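Local coordinates for protein aldehyde dehydrogenase (Anabaena variabilis, PDB 4H7N) that probably oxidises aldehydes to carboxylic acids with NAD+ as the electron acceptor, at residues P180-R183 and D184-I187. Numbering follows the deposited sequence.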
# COMPACT_ATOMS: atom_id res chain seq x y z
N PRO A 180 10.35 -28.06 -13.56
CA PRO A 180 11.46 -27.23 -14.05
C PRO A 180 11.10 -25.75 -14.23
O PRO A 180 11.93 -24.88 -13.98
CB PRO A 180 11.86 -27.91 -15.37
CG PRO A 180 10.63 -28.68 -15.78
CD PRO A 180 9.99 -29.14 -14.50
N GLU A 181 9.84 -25.44 -14.52
CA GLU A 181 9.49 -24.02 -14.68
C GLU A 181 9.39 -23.21 -13.36
O GLU A 181 9.38 -22.01 -13.39
CB GLU A 181 8.19 -23.92 -15.46
CG GLU A 181 8.28 -24.56 -16.85
CD GLU A 181 8.92 -23.66 -17.91
OE1 GLU A 181 9.53 -22.59 -17.58
OE2 GLU A 181 8.79 -24.02 -19.11
N LEU A 182 9.37 -23.87 -12.21
CA LEU A 182 9.19 -23.17 -10.95
C LEU A 182 10.46 -23.09 -10.16
O LEU A 182 10.62 -22.21 -9.31
CB LEU A 182 8.15 -23.90 -10.14
CG LEU A 182 7.54 -23.29 -8.89
CD1 LEU A 182 6.83 -21.98 -9.20
CD2 LEU A 182 6.56 -24.28 -8.32
N ARG A 183 11.39 -24.00 -10.43
CA ARG A 183 12.46 -24.24 -9.50
C ARG A 183 13.50 -23.15 -9.55
O ARG A 183 14.27 -23.01 -8.63
CB ARG A 183 13.14 -25.61 -9.78
CG ARG A 183 13.76 -25.75 -11.17
CD ARG A 183 14.69 -26.96 -11.29
NE ARG A 183 15.75 -26.90 -10.28
CZ ARG A 183 16.70 -27.82 -10.12
NH1 ARG A 183 16.76 -28.89 -10.91
NH2 ARG A 183 17.59 -27.65 -9.15
N ASP A 184 13.54 -22.34 -10.59
CA ASP A 184 14.41 -21.17 -10.55
C ASP A 184 13.70 -19.85 -10.20
O ASP A 184 14.37 -18.83 -10.08
CB ASP A 184 15.14 -21.04 -11.85
CG ASP A 184 16.07 -22.23 -12.10
OD1 ASP A 184 16.85 -22.61 -11.20
OD2 ASP A 184 15.98 -22.78 -13.18
N VAL A 185 12.41 -19.88 -9.94
CA VAL A 185 11.70 -18.68 -9.47
C VAL A 185 11.13 -18.71 -8.07
O VAL A 185 10.68 -17.66 -7.58
CB VAL A 185 10.57 -18.20 -10.43
CG1 VAL A 185 11.17 -17.81 -11.78
CG2 VAL A 185 9.46 -19.21 -10.57
N LEU A 186 11.10 -19.89 -7.44
CA LEU A 186 10.77 -20.02 -6.05
C LEU A 186 12.05 -20.47 -5.39
O LEU A 186 12.54 -21.59 -5.66
CB LEU A 186 9.70 -21.07 -5.85
CG LEU A 186 9.42 -21.41 -4.41
CD1 LEU A 186 9.10 -20.19 -3.57
CD2 LEU A 186 8.26 -22.39 -4.33
N ILE A 187 12.63 -19.58 -4.61
CA ILE A 187 13.92 -19.79 -4.00
C ILE A 187 13.74 -19.80 -2.49
O ILE A 187 13.20 -18.82 -1.92
CB ILE A 187 14.87 -18.62 -4.36
CG1 ILE A 187 14.97 -18.44 -5.86
CG2 ILE A 187 16.25 -18.89 -3.80
CD1 ILE A 187 15.41 -19.66 -6.62
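Leu182 O is gripped by two backbone N-H groups, Val185 N and Leu186 N, in a type I beta turn, Leu182 to Val185, extended by one residue into an alpha turn. It leads from the loop after helix 169-176 into strand 186-188, a parallel neighbour of strand 156-161 in what is probably the Rossmann-like sheet of the NAD+-binding domain, as in other aldehyde dehydrogenases. The bond from Leu186 N to Leu182 O is 3.0 Å long and arrives almost in line with the carbonyl, at a C=O...N angle of 175°. Val185 N reaches Leu182 O over the same 3.0 Å but stands above the carbonyl plane, 58° out of it. Together the two bonds wind the chain into about one helical turn before it straightens into the strand.

Branched apolar residues suit the buried side of this turn. With CG of Leu182 swung opposite its own backbone N (chi1 -168°), the end of the leucine leans forward over the residues that follow: CD1 meets Val185 CG2 at 4.1 Å, the two side chains crossing at about a right angle, and Leu182 CG lies 4.3 Å from Leu186 CB. Trp44, Trp59 and Leu176 from three helices pack around these residues.

Charged residues take the exposed side: Arg183 NE and Asp184 OD1 are 4.5 Å apart, too far for a salt bridge, with the oxygen well out of the guanidinium plane. Glu181, by contrast, forms a salt bridge from OE1 to Arg43 NE. Beyond the turn, Ile187 CD1 folds back to lie 4.1 Å from Arg183 O.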